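Local structure of avirulence protein AVRPPH3 (1UKF) at residues Leu21-Leu26 / Ser52-Val57; Glu92-His97 / Gly106-His111; Asp112-Gly117 / Ser141-Phe146. The protein acts as a papain-like cysteine protease that the plant pathogen Pseudomonas syringae delivers into host cells, where it elicits a hypersensitive response or probably impairs plant defence. All coordinates share one frame; numbering follows the deposited sequence.

Contact 1: residues Leu21-Leu26 / Ser52-Val57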
ATOM      1  N   LEU A  21       7.711   0.690  -4.878  1.00  8.17           N
ATOM      2  CA  LEU A  21       7.952   1.740  -3.893  1.00  8.69           C
ATOM      3  C   LEU A  21       7.315   1.385  -2.554  1.00  8.46           C
ATOM      4  O   LEU A  21       7.912   1.608  -1.500  1.00  8.91           O
ATOM      5  CB  LEU A  21       7.382   3.075  -4.380  1.00  9.43           C
ATOM      6  CG  LEU A  21       8.127   3.768  -5.525  1.00  9.97           C
ATOM      7  CD1 LEU A  21       7.287   4.922  -6.056  1.00 10.72           C
ATOM      8  CD2 LEU A  21       9.488   4.266  -5.038  1.00 11.84           C
ATOM      9  N   SER A  22       6.104   0.838  -2.594  1.00  8.46           N
ATOM     10  CA  SER A  22       5.403   0.462  -1.375  1.00  8.45           C
ATOM     11  C   SER A  22       6.157  -0.635  -0.639  1.00  8.28           C
ATOM     12  O   SER A  22       6.238  -0.624   0.593  1.00  9.01           O
ATOM     13  CB  SER A  22       3.979   0.004  -1.699  1.00  8.81           C
ATOM     14  OG  SER A  22       3.204   1.099  -2.149  1.00  9.97           O
ATOM     15  N   THR A  23       6.715  -1.583  -1.387  1.00  9.13           N
ATOM     16  CA  THR A  23       7.464  -2.661  -0.758  1.00 10.18           C
ATOM     17  C   THR A  23       8.772  -2.123  -0.178  1.00  9.16           C
ATOM     18  O   THR A  23       9.181  -2.530   0.911  1.00  9.88           O
ATOM     19  CB  THR A  23       7.737  -3.804  -1.754  1.00  9.59           C
ATOM     20  OG1 THR A  23       6.485  -4.312  -2.238  1.00  9.91           O
ATOM     21  CG2 THR A  23       8.483  -4.945  -1.072  1.00 10.24           C
ATOM     22  N   GLU A  24       9.421  -1.198  -0.883  1.00  9.41           N
ATOM     23  CA  GLU A  24      10.658  -0.604  -0.375  1.00 10.30           C
ATOM     24  C   GLU A  24      10.331   0.135   0.926  1.00 11.21           C
ATOM     25  O   GLU A  24      11.089   0.070   1.892  1.00 11.78           O
ATOM     26  CB  GLU A  24      11.254   0.357  -1.415  1.00 10.70           C
ATOM     27  CG  GLU A  24      12.471   1.171  -0.950  1.00 12.30           C
ATOM     28  CD  GLU A  24      13.708   0.333  -0.665  1.00 12.22           C
ATOM     29  OE1 GLU A  24      13.728  -0.873  -0.988  1.00 13.48           O
ATOM     30  OE2 GLU A  24      14.682   0.899  -0.119  1.00 15.14           O
ATOM     31  N   TRP A  25       9.193   0.824   0.961  1.00 10.17           N
ATOM     32  CA  TRP A  25       8.799   1.536   2.174  1.00 10.21           C
ATOM     33  C   TRP A  25       8.604   0.531   3.310  1.00 10.46           C
ATOM     34  O   TRP A  25       9.020   0.780   4.440  1.00 12.12           O
ATOM     35  CB  TRP A  25       7.499   2.317   1.952  1.00 10.21           C
ATOM     36  CG  TRP A  25       7.056   3.084   3.169  1.00  9.05           C
ATOM     37  CD1 TRP A  25       7.458   4.336   3.546  1.00  8.86           C
ATOM     38  CD2 TRP A  25       6.143   2.635   4.176  1.00  8.65           C
ATOM     39  NE1 TRP A  25       6.849   4.694   4.725  1.00  9.47           N
ATOM     40  CE2 TRP A  25       6.036   3.669   5.135  1.00  9.54           C
ATOM     41  CE3 TRP A  25       5.404   1.460   4.363  1.00  9.63           C
ATOM     42  CZ2 TRP A  25       5.215   3.564   6.263  1.00 10.47           C
ATOM     43  CZ3 TRP A  25       4.588   1.355   5.482  1.00  9.76           C
ATOM     44  CH2 TRP A  25       4.499   2.401   6.418  1.00  9.40           C
ATOM     45  N   LEU A  26       7.972  -0.605   3.018  1.00 10.83           N
ATOM     46  CA  LEU A  26       7.754  -1.618   4.044  1.00 12.16           C
ATOM     47  C   LEU A  26       9.076  -2.086   4.636  1.00 12.41           C
ATOM     48  O   LEU A  26       9.191  -2.263   5.851  1.00 15.25           O
ATOM     49  CB  LEU A  26       7.000  -2.823   3.470  1.00 12.21           C
ATOM     50  CG  LEU A  26       5.484  -2.680   3.299  1.00 12.35           C
ATOM     51  CD1 LEU A  26       4.920  -3.908   2.594  1.00 13.19           C
ATOM     52  CD2 LEU A  26       4.828  -2.507   4.665  1.00 13.08           C
ATOM     53  N   SER A  52      12.141   0.925  -7.972  1.00 10.40           N
ATOM     54  CA  SER A  52      11.972   0.581  -9.377  1.00 11.56           C
ATOM     55  C   SER A  52      12.393  -0.868  -9.610  1.00 11.95           C
ATOM     56  O   SER A  52      11.726  -1.609 -10.335  1.00 11.92           O
ATOM     57  CB  SER A  52      12.803   1.520 -10.258  1.00 12.51           C
ATOM     58  OG  SER A  52      12.644   1.201 -11.628  1.00 17.56           O
ATOM     59  N   GLU A  53      13.495  -1.271  -8.984  1.00 10.95           N
ATOM     60  CA  GLU A  53      13.990  -2.639  -9.108  1.00 11.95           C
ATOM     61  C   GLU A  53      12.961  -3.612  -8.542  1.00 10.92           C
ATOM     62  O   GLU A  53      12.702  -4.665  -9.127  1.00 11.34           O
ATOM     63  CB  GLU A  53      15.312  -2.805  -8.358  1.00 13.96           C
ATOM     64  CG  GLU A  53      16.472  -2.007  -8.918  1.00 22.53           C
ATOM     65  CD  GLU A  53      17.760  -2.278  -8.167  1.00 25.72           C
ATOM     66  OE1 GLU A  53      18.170  -3.457  -8.103  1.00 28.67           O
ATOM     67  OE2 GLU A  53      18.359  -1.318  -7.636  1.00 30.09           O
ATOM     68  N   ARG A  54      12.383  -3.273  -7.395  1.00 10.53           N
ATOM     69  CA  ARG A  54      11.374  -4.137  -6.801  1.00 10.23           C
ATOM     70  C   ARG A  54      10.147  -4.183  -7.701  1.00  9.89           C
ATOM     71  O   ARG A  54       9.511  -5.229  -7.835  1.00  9.77           O
ATOM     72  CB  ARG A  54      10.970  -3.639  -5.412  1.00 11.08           C
ATOM     73  CG  ARG A  54      12.085  -3.686  -4.376  1.00 10.93           C
ATOM     74  CD  ARG A  54      11.547  -3.377  -2.984  1.00 10.73           C
ATOM     75  NE  ARG A  54      12.611  -3.159  -2.005  1.00 12.12           N
ATOM     76  CZ  ARG A  54      13.374  -4.116  -1.484  1.00 12.40           C
ATOM     77  NH1 ARG A  54      13.198  -5.383  -1.835  1.00 13.65           N
ATOM     78  NH2 ARG A  54      14.324  -3.800  -0.612  1.00 14.57           N
ATOM     79  N   HIS A  55       9.811  -3.060  -8.327  1.00  9.81           N
ATOM     80  CA  HIS A  55       8.650  -3.053  -9.198  1.00  8.71           C
ATOM     81  C   HIS A  55       8.894  -3.961 -10.401  1.00 10.30           C
ATOM     82  O   HIS A  55       7.953  -4.519 -10.970  1.00 10.02           O
ATOM     83  CB  HIS A  55       8.315  -1.638  -9.666  1.00  9.54           C
ATOM     84  CG  HIS A  55       6.894  -1.490 -10.104  1.00  8.95           C
ATOM     85  ND1 HIS A  55       5.842  -1.522  -9.214  1.00  9.78           N
ATOM     86  CD2 HIS A  55       6.346  -1.406 -11.338  1.00  9.94           C
ATOM     87  CE1 HIS A  55       4.705  -1.469  -9.884  1.00 11.50           C
ATOM     88  NE2 HIS A  55       4.982  -1.399 -11.174  1.00 10.78           N
ATOM     89  N   GLN A  56      10.156  -4.103 -10.798  1.00 11.43           N
ATOM     90  CA  GLN A  56      10.487  -4.980 -11.912  1.00 11.28           C
ATOM     91  C   GLN A  56      10.253  -6.429 -11.489  1.00 11.01           C
ATOM     92  O   GLN A  56       9.869  -7.262 -12.309  1.00 11.72           O
ATOM     93  CB  GLN A  56      11.938  -4.779 -12.352  1.00 11.70           C
ATOM     94  CG  GLN A  56      12.213  -3.409 -12.953  1.00 18.81           C
ATOM     95  CD  GLN A  56      13.484  -3.390 -13.777  1.00 21.38           C
ATOM     96  OE1 GLN A  56      14.492  -3.983 -13.398  1.00 24.79           O
ATOM     97  NE2 GLN A  56      13.444  -2.700 -14.911  1.00 24.12           N
ATOM     98  N   VAL A  57      10.486  -6.731 -10.213  1.00 10.93           N
ATOM     99  CA  VAL A  57      10.236  -8.078  -9.706  1.00 11.23           C
ATOM    100  C   VAL A  57       8.727  -8.311  -9.819  1.00 11.14           C
ATOM    101  O   VAL A  57       8.281  -9.377 -10.234  1.00 11.25           O
ATOM    102  CB  VAL A  57      10.678  -8.221  -8.230  1.00 12.96           C
ATOM    103  CG1 VAL A  57      10.226  -9.563  -7.679  1.00 14.35           C
ATOM    104  CG2 VAL A  57      12.191  -8.100  -8.126  1.00 15.81           C
TER
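Arg54 and Glu24 form a buried salt bridge between helix 46-67 and helix 18-27, the helix that begins with the catalytic Cys18 of this papain-like protease. The guanidinium meets the carboxylate side-on, and both of its donors converge on a single oxygen. Arg54 NE lies 2.7 Å from Glu24 OE1 with an N-H...O angle of 156°, while Arg54 NH2 reaches the same OE1 at 3.0 Å along a more bent path of 137°. OE1 sits almost in the guanidinium plane, and the two flat groups are nearly coplanar.

The torsions explain this meeting. Glu24 starts with CG anti to the backbone N and then bends at chi2 (66°), which curls the carboxylate back toward the arginine, whereas Arg54 runs extended from CG to NE and spans the gap between the helices. The two side chains cross at about a right angle. Thr23 packs on the aliphatic stem of Arg54, its CG2 3.9 Å from Arg54 CD. Its hydroxyl bonds back to Ala19 O within its own helix, which suits threonine to an apolar contact.

Glu24 OE2 is taken by His40 NE2, so both carboxylate oxygens have partners. Burial strips water from both charges, a cost that their pairing and the bond to His40 probably repay; the close opposite charge would favour the ionised forms, pinning the two helices together by a directional, polar link.

Contact 2: residues Glu92-His97 / Gly106-His111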
ATOM      1  N   GLU A  92      -4.276 -15.590   3.464  1.00 19.97           N
ATOM      2  CA  GLU A  92      -4.726 -15.570   2.084  1.00 20.26           C
ATOM      3  C   GLU A  92      -5.089 -14.113   1.821  1.00 18.09           C
ATOM      4  O   GLU A  92      -5.648 -13.450   2.694  1.00 18.65           O
ATOM      5  CB  GLU A  92      -5.970 -16.450   1.936  1.00 22.62           C
ATOM      6  CG  GLU A  92      -6.633 -16.407   0.571  1.00 25.58           C
ATOM      7  CD  GLU A  92      -5.714 -16.881  -0.534  1.00 27.81           C
ATOM      8  OE1 GLU A  92      -5.014 -17.893  -0.328  1.00 29.61           O
ATOM      9  OE2 GLU A  92      -5.697 -16.247  -1.610  1.00 31.61           O
ATOM     10  N   PRO A  93      -4.750 -13.585   0.635  1.00 16.89           N
ATOM     11  CA  PRO A  93      -5.101 -12.186   0.372  1.00 16.99           C
ATOM     12  C   PRO A  93      -6.596 -11.968   0.585  1.00 17.29           C
ATOM     13  O   PRO A  93      -7.419 -12.755   0.112  1.00 19.24           O
ATOM     14  CB  PRO A  93      -4.685 -11.997  -1.081  1.00 16.93           C
ATOM     15  CG  PRO A  93      -3.487 -12.892  -1.194  1.00 17.69           C
ATOM     16  CD  PRO A  93      -3.942 -14.141  -0.464  1.00 17.51           C
ATOM     17  N   LYS A  94      -6.943 -10.906   1.301  1.00 16.75           N
ATOM     18  CA  LYS A  94      -8.339 -10.602   1.580  1.00 17.16           C
ATOM     19  C   LYS A  94      -8.851  -9.472   0.700  1.00 18.28           C
ATOM     20  O   LYS A  94      -8.150  -8.491   0.463  1.00 19.62           O
ATOM     21  CB  LYS A  94      -8.509 -10.220   3.050  1.00 17.92           C
ATOM     22  CG  LYS A  94      -9.940  -9.896   3.434  1.00 19.67           C
ATOM     23  CD  LYS A  94     -10.047  -9.551   4.907  1.00 19.65           C
ATOM     24  CE  LYS A  94     -11.473  -9.187   5.277  1.00 19.64           C
ATOM     25  NZ  LYS A  94     -11.590  -8.844   6.717  1.00 22.52           N
ATOM     26  N   THR A  95     -10.078  -9.615   0.213  1.00 16.63           N
ATOM     27  CA  THR A  95     -10.685  -8.603  -0.635  1.00 17.43           C
ATOM     28  C   THR A  95     -11.867  -7.956   0.075  1.00 17.63           C
ATOM     29  O   THR A  95     -12.838  -8.630   0.420  1.00 20.09           O
ATOM     30  CB  THR A  95     -11.189  -9.206  -1.963  1.00 18.72           C
ATOM     31  OG1 THR A  95     -10.097  -9.820  -2.657  1.00 20.43           O
ATOM     32  CG2 THR A  95     -11.796  -8.126  -2.843  1.00 18.73           C
ATOM     33  N   VAL A  96     -11.777  -6.652   0.302  1.00 15.75           N
ATOM     34  CA  VAL A  96     -12.857  -5.922   0.951  1.00 16.72           C
ATOM     35  C   VAL A  96     -13.523  -5.068  -0.119  1.00 17.27           C
ATOM     36  O   VAL A  96     -12.883  -4.202  -0.719  1.00 16.34           O
ATOM     37  CB  VAL A  96     -12.329  -5.009   2.083  1.00 15.23           C
ATOM     38  CG1 VAL A  96     -13.495  -4.330   2.789  1.00 16.70           C
ATOM     39  CG2 VAL A  96     -11.518  -5.825   3.077  1.00 16.62           C
ATOM     40  N   HIS A  97     -14.802  -5.327  -0.370  1.00 17.71           N
ATOM     41  CA  HIS A  97     -15.541  -4.585  -1.385  1.00 19.49           C
ATOM     42  C   HIS A  97     -16.096  -3.272  -0.853  1.00 20.39           C
ATOM     43  O   HIS A  97     -16.375  -3.138   0.336  1.00 20.61           O
ATOM     44  CB  HIS A  97     -16.679  -5.442  -1.950  1.00 20.89           C
ATOM     45  CG  HIS A  97     -16.213  -6.709  -2.596  1.00 21.36           C
ATOM     46  ND1 HIS A  97     -15.910  -7.846  -1.878  1.00 23.89           N
ATOM     47  CD2 HIS A  97     -15.961  -7.007  -3.892  1.00 24.12           C
ATOM     48  CE1 HIS A  97     -15.493  -8.789  -2.703  1.00 24.23           C
ATOM     49  NE2 HIS A  97     -15.514  -8.306  -3.932  1.00 24.51           N
ATOM     50  N   GLY A 106     -13.484   1.726   5.234  1.00 16.61           N
ATOM     51  CA  GLY A 106     -12.361   2.136   6.057  1.00 16.95           C
ATOM     52  C   GLY A 106     -12.312   1.382   7.371  1.00 17.35           C
ATOM     53  O   GLY A 106     -11.239   1.020   7.845  1.00 18.56           O
ATOM     54  N   GLN A 107     -13.479   1.141   7.962  1.00 17.00           N
ATOM     55  CA  GLN A 107     -13.559   0.424   9.228  1.00 18.17           C
ATOM     56  C   GLN A 107     -13.118  -1.029   9.089  1.00 15.68           C
ATOM     57  O   GLN A 107     -12.335  -1.528   9.900  1.00 15.68           O
ATOM     58  CB  GLN A 107     -14.988   0.473   9.775  1.00 20.28           C
ATOM     59  CG  GLN A 107     -15.184  -0.319  11.059  1.00 24.26           C
ATOM     60  CD  GLN A 107     -14.267   0.147  12.172  1.00 26.39           C
ATOM     61  OE1 GLN A 107     -14.323   1.303  12.595  1.00 29.47           O
ATOM     62  NE2 GLN A 107     -13.414  -0.752  12.651  1.00 26.70           N
ATOM     63  N   THR A 108     -13.621  -1.707   8.062  1.00 15.34           N
ATOM     64  CA  THR A 108     -13.271  -3.103   7.839  1.00 14.93           C
ATOM     65  C   THR A 108     -11.777  -3.259   7.585  1.00 14.75           C
ATOM     66  O   THR A 108     -11.127  -4.125   8.170  1.00 16.63           O
ATOM     67  CB  THR A 108     -14.048  -3.693   6.647  1.00 15.75           C
ATOM     68  OG1 THR A 108     -15.454  -3.600   6.909  1.00 18.26           O
ATOM     69  CG2 THR A 108     -13.674  -5.153   6.434  1.00 16.46           C
ATOM     70  N   VAL A 109     -11.233  -2.420   6.711  1.00 13.96           N
ATOM     71  CA  VAL A 109      -9.812  -2.486   6.400  1.00 14.06           C
ATOM     72  C   VAL A 109      -8.973  -2.144   7.629  1.00 13.51           C
ATOM     73  O   VAL A 109      -7.967  -2.793   7.901  1.00 13.95           O
ATOM     74  CB  VAL A 109      -9.454  -1.534   5.233  1.00 11.87           C
ATOM     75  CG1 VAL A 109      -7.947  -1.529   5.005  1.00 15.04           C
ATOM     76  CG2 VAL A 109     -10.170  -1.984   3.964  1.00 14.02           C
ATOM     77  N   ALA A 110      -9.396  -1.130   8.379  1.00 13.86           N
ATOM     78  CA  ALA A 110      -8.672  -0.726   9.581  1.00 13.96           C
ATOM     79  C   ALA A 110      -8.612  -1.867  10.591  1.00 15.04           C
ATOM     80  O   ALA A 110      -7.588  -2.084  11.239  1.00 15.30           O
ATOM     81  CB  ALA A 110      -9.340   0.491  10.209  1.00 14.71           C
ATOM     82  N   HIS A 111      -9.714  -2.595  10.730  1.00 15.80           N
ATOM     83  CA  HIS A 111      -9.757  -3.714  11.663  1.00 17.39           C
ATOM     84  C   HIS A 111      -8.724  -4.762  11.269  1.00 16.92           C
ATOM     85  O   HIS A 111      -8.154  -5.444  12.125  1.00 17.44           O
ATOM     86  CB  HIS A 111     -11.149  -4.348  11.677  1.00 18.79           C
ATOM     87  CG  HIS A 111     -11.246  -5.565  12.542  1.00 21.05           C
ATOM     88  ND1 HIS A 111     -11.070  -5.525  13.909  1.00 22.35           N
ATOM     89  CD2 HIS A 111     -11.490  -6.860  12.232  1.00 23.22           C
ATOM     90  CE1 HIS A 111     -11.203  -6.744  14.403  1.00 22.81           C
ATOM     91  NE2 HIS A 111     -11.458  -7.572  13.406  1.00 23.71           N
TER
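Val96 and Thr108 meet through methyl groups that their first torsions place between strand and helix: Val96 CG1 stands opposite its own backbone N (chi1 -177°), and Thr108 CG2 takes the same place on its residue while OG1 turns back to Gln104 O. With its hydroxyl bound inside helix 102-113, the threonine offers a methyl to the strand, and Val96 CG1 lies 3.7 Å from Thr108 CG2. The other branch of Val96, CG2, lies 4.0 Å from that same methyl, so Thr108 CG2 faces both arms of the valine fork. One residue further along the helix, Val109 CG2 approaches Val96 CB at 4.2 Å, a looser touch.

Strand 94-97 and helix 106-111 run nearly antiparallel, at 161°, with their axes 9.1 Å apart. Small branched residues suit such a spacing, since they fill it without long, flexible chains. Val96 is buried, while Lys94, at the solvent-exposed side, is fully extended, with NZ 4.2 Å from Thr108 CG2; its ammonium is paired with Asp112.

Across this interface the adhesion is therefore chiefly apolar and comes from methyl groups in van der Waals contact. Such forces are weakly directional, and the charged Lys94 borders the hydrophobic patch at its exposed edge.

Contact 3: residues Asp112-Gly117 / Ser141-Phe146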
ATOM      1  N   ASP A 112      -8.477  -4.883   9.969  1.00 15.20           N
ATOM      2  CA  ASP A 112      -7.515  -5.860   9.476  1.00 15.03           C
ATOM      3  C   ASP A 112      -6.065  -5.387   9.543  1.00 13.53           C
ATOM      4  O   ASP A 112      -5.173  -6.165   9.879  1.00 14.95           O
ATOM      5  CB  ASP A 112      -7.815  -6.239   8.019  1.00 15.52           C
ATOM      6  CG  ASP A 112      -9.191  -6.849   7.834  1.00 16.49           C
ATOM      7  OD1 ASP A 112      -9.626  -7.626   8.708  1.00 18.95           O
ATOM      8  OD2 ASP A 112      -9.827  -6.564   6.796  1.00 17.27           O
ATOM      9  N   VAL A 113      -5.833  -4.113   9.238  1.00 11.71           N
ATOM     10  CA  VAL A 113      -4.473  -3.590   9.188  1.00 11.96           C
ATOM     11  C   VAL A 113      -3.961  -2.801  10.381  1.00 10.77           C
ATOM     12  O   VAL A 113      -2.750  -2.724  10.595  1.00 12.06           O
ATOM     13  CB  VAL A 113      -4.273  -2.732   7.907  1.00 11.26           C
ATOM     14  CG1 VAL A 113      -4.734  -3.520   6.687  1.00 12.40           C
ATOM     15  CG2 VAL A 113      -5.035  -1.416   8.014  1.00 12.66           C
ATOM     16  N   ALA A 114      -4.868  -2.214  11.153  1.00 12.03           N
ATOM     17  CA  ALA A 114      -4.466  -1.433  12.314  1.00 12.93           C
ATOM     18  C   ALA A 114      -4.399  -2.277  13.583  1.00 13.67           C
ATOM     19  O   ALA A 114      -5.099  -2.009  14.560  1.00 16.29           O
ATOM     20  CB  ALA A 114      -5.421  -0.261  12.511  1.00 14.93           C
ATOM     21  N   GLN A 115      -3.562  -3.309  13.553  1.00 13.28           N
ATOM     22  CA  GLN A 115      -3.355  -4.184  14.704  1.00 12.49           C
ATOM     23  C   GLN A 115      -1.846  -4.177  14.918  1.00 11.97           C
ATOM     24  O   GLN A 115      -1.074  -4.318  13.968  1.00 11.97           O
ATOM     25  CB  GLN A 115      -3.844  -5.608  14.413  1.00 13.26           C
ATOM     26  CG  GLN A 115      -5.306  -5.698  13.980  1.00 16.84           C
ATOM     27  CD  GLN A 115      -6.295  -5.396  15.095  1.00 18.17           C
ATOM     28  OE1 GLN A 115      -7.495  -5.254  14.848  1.00 21.56           O
ATOM     29  NE2 GLN A 115      -5.804  -5.310  16.325  1.00 15.66           N
ATOM     30  N   SER A 116      -1.424  -4.003  16.163  1.00 11.91           N
ATOM     31  CA  SER A 116      -0.006  -3.939  16.474  1.00 11.77           C
ATOM     32  C   SER A 116       0.821  -5.060  15.851  1.00 11.87           C
ATOM     33  O   SER A 116       0.453  -6.235  15.918  1.00 12.58           O
ATOM     34  CB  SER A 116       0.193  -3.929  17.991  1.00 13.54           C
ATOM     35  OG  SER A 116       1.546  -3.672  18.310  1.00 15.57           O
ATOM     36  N   GLY A 117       1.934  -4.674  15.231  1.00 11.28           N
ATOM     37  CA  GLY A 117       2.829  -5.633  14.614  1.00 12.22           C
ATOM     38  C   GLY A 117       2.525  -6.025  13.181  1.00 12.76           C
ATOM     39  O   GLY A 117       3.374  -6.609  12.511  1.00 15.69           O
ATOM     40  N   SER A 141       0.979   1.494  19.135  1.00 17.05           N
ATOM     41  CA  SER A 141      -0.197   2.348  18.989  1.00 16.96           C
ATOM     42  C   SER A 141      -0.134   3.202  17.723  1.00 16.61           C
ATOM     43  O   SER A 141      -1.126   3.810  17.326  1.00 17.62           O
ATOM     44  CB  SER A 141      -0.337   3.264  20.207  1.00 17.21           C
ATOM     45  OG  SER A 141      -1.432   4.150  20.051  1.00 20.29           O
ATOM     46  N   GLN A 142       1.033   3.228  17.089  1.00 15.69           N
ATOM     47  CA  GLN A 142       1.256   4.029  15.886  1.00 15.68           C
ATOM     48  C   GLN A 142       0.983   3.314  14.558  1.00 14.67           C
ATOM     49  O   GLN A 142       1.659   2.346  14.211  1.00 18.13           O
ATOM     50  CB  GLN A 142       2.697   4.549  15.899  1.00 17.13           C
ATOM     51  CG  GLN A 142       3.122   5.324  14.659  1.00 20.14           C
ATOM     52  CD  GLN A 142       4.578   5.744  14.720  1.00 20.65           C
ATOM     53  OE1 GLN A 142       5.456   4.938  15.033  1.00 23.95           O
ATOM     54  NE2 GLN A 142       4.844   7.009  14.416  1.00 22.84           N
ATOM     55  N   PHE A 143      -0.006   3.807  13.819  1.00 11.86           N
ATOM     56  CA  PHE A 143      -0.351   3.239  12.518  1.00 11.61           C
ATOM     57  C   PHE A 143       0.240   4.130  11.426  1.00 11.24           C
ATOM     58  O   PHE A 143      -0.059   5.323  11.362  1.00 11.76           O
ATOM     59  CB  PHE A 143      -1.869   3.154  12.346  1.00 12.03           C
ATOM     60  CG  PHE A 143      -2.294   2.636  10.999  1.00 10.64           C
ATOM     61  CD1 PHE A 143      -2.008   1.328  10.620  1.00 11.82           C
ATOM     62  CD2 PHE A 143      -2.955   3.466  10.098  1.00 11.04           C
ATOM     63  CE1 PHE A 143      -2.372   0.853   9.360  1.00 11.47           C
ATOM     64  CE2 PHE A 143      -3.323   2.999   8.835  1.00 11.39           C
ATOM     65  CZ  PHE A 143      -3.031   1.690   8.467  1.00 11.17           C
ATOM     66  N   LYS A 144       1.084   3.545  10.580  1.00 10.46           N
ATOM     67  CA  LYS A 144       1.730   4.274   9.488  1.00 10.74           C
ATOM     68  C   LYS A 144       1.197   3.785   8.147  1.00 10.08           C
ATOM     69  O   LYS A 144       1.054   2.583   7.938  1.00 10.37           O
ATOM     70  CB  LYS A 144       3.244   4.043   9.503  1.00 11.37           C
ATOM     71  CG  LYS A 144       3.984   4.457  10.761  1.00 13.79           C
ATOM     72  CD  LYS A 144       5.464   4.115  10.613  1.00 15.09           C
ATOM     73  CE  LYS A 144       6.279   4.544  11.821  1.00 17.65           C
ATOM     74  NZ  LYS A 144       7.709   4.163  11.661  1.00 19.04           N
ATOM     75  N   LEU A 145       0.919   4.715   7.239  1.00  9.78           N
ATOM     76  CA  LEU A 145       0.431   4.353   5.916  1.00 10.06           C
ATOM     77  C   LEU A 145       1.163   5.175   4.867  1.00  9.36           C
ATOM     78  O   LEU A 145       1.313   6.391   5.003  1.00 10.09           O
ATOM     79  CB  LEU A 145      -1.082   4.579   5.815  1.00 10.89           C
ATOM     80  CG  LEU A 145      -1.721   4.168   4.483  1.00 10.94           C
ATOM     81  CD1 LEU A 145      -3.155   3.732   4.718  1.00 13.86           C
ATOM     82  CD2 LEU A 145      -1.650   5.318   3.486  1.00 12.79           C
ATOM     83  N   PHE A 146       1.630   4.500   3.824  1.00  8.07           N
ATOM     84  CA  PHE A 146       2.349   5.156   2.739  1.00  8.24           C
ATOM     85  C   PHE A 146       1.647   4.934   1.409  1.00  7.34           C
ATOM     86  O   PHE A 146       1.373   3.794   1.020  1.00  7.99           O
ATOM     87  CB  PHE A 146       3.788   4.622   2.656  1.00  7.69           C
ATOM     88  CG  PHE A 146       4.503   4.977   1.371  1.00  7.71           C
ATOM     89  CD1 PHE A 146       4.807   6.301   1.061  1.00  8.39           C
ATOM     90  CD2 PHE A 146       4.871   3.982   0.472  1.00  8.18           C
ATOM     91  CE1 PHE A 146       5.468   6.622  -0.124  1.00  8.69           C
ATOM     92  CE2 PHE A 146       5.532   4.296  -0.715  1.00  9.71           C
ATOM     93  CZ  PHE A 146       5.830   5.618  -1.010  1.00  8.15           C
TER
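An inverse gamma turn centred on Ala114 ends helix 102-113 against the antiparallel sheet of the papain-like fold, where Phe143 of strand 142-147 receives it. Ala114 is the first residue to leave helical angles, and a weak backbone bond from Gln115 N to Val113 O, 3.1 Å, closes the turn. The methyl of Ala114 lies over one face of the Phe143 ring, Ala114 CB being 4.2 Å from Phe143 CD1. A short side chain suits this place, because the backbone itself comes close: Ala114 CA is 4.1 Å from the same ring carbon.

Val113, the last helical residue, brings its CG2 to the ring obliquely. With chi1 at -51° CG1 is anti to the carbonyl carbon, which leaves CG2 between the backbone N and the carbonyl carbon, the branch directed at the aromatic ring. Phe143 answers with CG opposite its own N (chi1 177°), which carries the ring from the strand to the helix end. The flat, wide phenyl touches both neighbouring residues at once.

Ala160 and Leu163 of helix 160-173 also touch Phe143, and Ile164 touches Val113, extending the buried apolar layer. In the closest approach, Val113 CG2 lies 3.7 Å from both Phe143 CZ and Phe143 CE1.

In the fold
Helix 102-113 joins contact 2 to contact 3: residues 106-111 meet strand 88-97 at one edge of the antiparallel sheet, and the helix end reaches strand 142-147. Their centres are 13 Å apart, and Lys94 NZ bridges them in a 2.9 Å salt bridge to Asp112 OD2. Contacts 1 and 3 touch as well, where the rings of Trp25 and Phe146 stack and Trp25 CD2 also lies 3.4 Å from Phe146 CB. Both lie near the active-site region: the side chain of Thr23 is about 9 Å from that of Cys18, and that of Phe143 about 11 Å from that of Asp147. Contact 2 lies away from the active site, its centre 22 Å from that of contact 1.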